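Local coordinates for protein subtilase cytotoxin, subunit B (Escherichia coli, PDB 3DWA) that assembles into the B-pentamer of an AB5 toxin and probably binds host-cell glycans, including a non-human one linked to human susceptibility, at residues V74-E79 / V98-C103. Sequence-based numbering, arbitrary orientation.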
loop_
_atom_site.group_PDB
_atom_site.type_symbol
_atom_site.label_atom_id
_atom_site.label_comp_id
_atom_site.label_asym_id
_atom_site.label_seq_id
_atom_site.Cartn_x
_atom_site.Cartn_y
_atom_site.Cartn_z
ATOM N N VAL C 74 16.131 -13.653 6.002
ATOM C CA VAL C 74 16.256 -13.035 4.671
ATOM C C VAL C 74 17.744 -12.691 4.404
ATOM O O VAL C 74 18.573 -12.707 5.328
ATOM C CB VAL C 74 15.327 -11.778 4.498
ATOM C CG1 VAL C 74 13.851 -12.195 4.734
ATOM C CG2 VAL C 74 15.735 -10.638 5.477
ATOM N N ARG C 75 18.072 -12.445 3.144
ATOM C CA ARG C 75 19.386 -11.960 2.759
ATOM C C ARG C 75 19.250 -10.475 2.590
ATOM O O ARG C 75 18.321 -10.030 1.918
ATOM C CB ARG C 75 19.795 -12.563 1.422
ATOM C CG ARG C 75 21.093 -11.989 0.826
ATOM C CD ARG C 75 21.565 -12.841 -0.311
ATOM N NE ARG C 75 22.051 -14.160 0.112
ATOM C CZ ARG C 75 22.358 -15.150 -0.745
ATOM N NH1 ARG C 75 22.228 -14.970 -2.063
ATOM N NH2 ARG C 75 22.786 -16.329 -0.297
ATOM N N ILE C 76 20.167 -9.734 3.213
ATOM C CA ILE C 76 20.308 -8.300 3.045
ATOM C C ILE C 76 21.485 -8.073 2.121
ATOM O O ILE C 76 22.584 -8.563 2.390
ATOM C CB ILE C 76 20.522 -7.563 4.428
ATOM C CG1 ILE C 76 19.164 -7.242 5.082
ATOM C CG2 ILE C 76 21.125 -6.192 4.248
ATOM C CD1 ILE C 76 18.371 -8.404 5.492
ATOM N N TYR C 77 21.245 -7.345 1.029
ATOM C CA TYR C 77 22.294 -6.888 0.107
ATOM C C TYR C 77 22.600 -5.441 0.357
ATOM O O TYR C 77 21.688 -4.609 0.389
ATOM C CB TYR C 77 21.806 -6.967 -1.320
ATOM C CG TYR C 77 21.523 -8.324 -1.849
ATOM C CD1 TYR C 77 22.499 -9.038 -2.547
ATOM C CD2 TYR C 77 20.258 -8.900 -1.699
ATOM C CE1 TYR C 77 22.198 -10.314 -3.082
ATOM C CE2 TYR C 77 19.963 -10.143 -2.222
ATOM C CZ TYR C 77 20.937 -10.837 -2.925
ATOM O OH TYR C 77 20.617 -12.074 -3.414
ATOM N N TYR C 78 23.885 -5.118 0.521
ATOM C CA TYR C 78 24.270 -3.783 0.947
ATOM C C TYR C 78 25.519 -3.284 0.195
ATOM O O TYR C 78 26.284 -4.060 -0.354
ATOM C CB TYR C 78 24.477 -3.748 2.486
ATOM C CG TYR C 78 25.746 -4.480 2.934
ATOM C CD1 TYR C 78 26.931 -3.788 3.120
ATOM C CD2 TYR C 78 25.757 -5.858 3.112
ATOM C CE1 TYR C 78 28.110 -4.444 3.492
ATOM C CE2 TYR C 78 26.928 -6.540 3.492
ATOM C CZ TYR C 78 28.099 -5.820 3.663
ATOM O OH TYR C 78 29.257 -6.452 4.043
ATOM N N GLU C 79 25.707 -1.976 0.187
ATOM C CA GLU C 79 26.931 -1.391 -0.310
ATOM C C GLU C 79 27.536 -0.471 0.748
ATOM O O GLU C 79 26.922 0.512 1.114
ATOM C CB GLU C 79 26.696 -0.625 -1.588
ATOM C CG GLU C 79 27.891 0.160 -1.951
ATOM C CD GLU C 79 28.013 0.349 -3.407
ATOM O OE1 GLU C 79 27.540 1.406 -3.905
ATOM O OE2 GLU C 79 28.551 -0.592 -4.045
ATOM N N VAL C 98 20.494 -2.455 -0.892
ATOM C CA VAL C 98 20.476 -2.536 -2.344
ATOM C C VAL C 98 19.681 -3.715 -2.842
ATOM O O VAL C 98 19.557 -3.915 -4.052
ATOM C CB VAL C 98 21.942 -2.419 -3.001
ATOM C CG1 VAL C 98 22.679 -1.223 -2.433
ATOM C CG2 VAL C 98 22.801 -3.714 -2.856
ATOM N N GLY C 99 19.101 -4.473 -1.915
ATOM C CA GLY C 99 18.355 -5.652 -2.293
ATOM C C GLY C 99 17.967 -6.532 -1.120
ATOM O O GLY C 99 18.532 -6.398 -0.035
ATOM N N LEU C 100 17.028 -7.452 -1.348
ATOM C CA LEU C 100 16.559 -8.405 -0.300
ATOM C C LEU C 100 16.100 -9.676 -0.982
ATOM O O LEU C 100 15.616 -9.623 -2.131
ATOM C CB LEU C 100 15.339 -7.815 0.451
ATOM C CG LEU C 100 15.484 -6.530 1.281
ATOM C CD1 LEU C 100 14.159 -5.789 1.495
ATOM C CD2 LEU C 100 16.153 -6.879 2.652
ATOM N N SER C 101 16.194 -10.814 -0.280
ATOM C CA SER C 101 15.728 -12.081 -0.786
ATOM C C SER C 101 15.213 -12.956 0.358
ATOM O O SER C 101 15.726 -12.886 1.468
ATOM C CB SER C 101 16.911 -12.854 -1.394
ATOM O OG SER C 101 17.274 -12.311 -2.648
ATOM N N THR C 102 14.288 -13.850 0.043
ATOM C CA THR C 102 13.918 -14.920 0.950
ATOM C C THR C 102 15.048 -15.977 1.005
ATOM O O THR C 102 15.856 -16.101 0.080
ATOM C CB THR C 102 12.622 -15.558 0.478
ATOM O OG1 THR C 102 12.816 -16.068 -0.841
ATOM C CG2 THR C 102 11.489 -14.494 0.467
ATOM N N CYS C 103 15.091 -16.741 2.090
ATOM C CA CYS C 103 16.102 -17.778 2.261
ATOM C C CYS C 103 15.458 -19.112 2.492
ATOM O O CYS C 103 14.385 -19.214 3.115
ATOM C CB CYS C 103 16.997 -17.445 3.464
ATOM S SG CYS C 103 17.952 -15.963 3.236
#
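R75 and S101 form the regular part of this antiparallel pairing, as a hydrogen-bonded pair: R75 N donates to S101 O at 2.9 Å with an N-H...O angle of 164°, and S101 N returns a bond to R75 O in the carbonyl plane, on a lone pair. L100 CA adds a CA-H...O contact to that same R75 O (3.3 Å). Further along, Y77 faces two residues at once. Its N donates to G99 O from well above the carbonyl plane, 46° out of it, while its O accepts V98 N at 2.8 Å; this doubled partner, V98 and G99 both facing Y77, is the signature of a classic beta bulge.

Aromatic packing centres on Y77. Its chi1 of -65° puts CG anti to the carbonyl carbon, and the ring meets G99 edge-on, Y77 CD2 lying 3.3 Å from G99 C, with G99 O and S101 OG also at the edge near the ring plane. R75 CG covers one ring face, 3.7 Å above it and offset toward the rim. The segment after C109, which is disulfide-bonded to C103, supplies a partner to each hydroxyl: Y77 OH bonds to P112 O and S101 OG to F110 O.

Apolar contacts occupy the opposite face, where I76 and L100 lie side by side, I76 CG1 to L100 CD2 at 3.9 Å, with L100 also packing on Q63 and F67 of helix 57-70. At the bulge V98 CG2 packs on Y77 CB at 3.7 Å. C103 SG rests by the backbone of V74 and R75.

L100 and S101 also pair with a strand of a neighbouring subunit, continuing the sheet across the interface, where S101 OG bonds H20 ND1 of that subunit as well. An antiparallel strand pair with a classic bulge, within a curled sheet packed against a helix, fits the OB-fold of AB5 toxin B-pentamers.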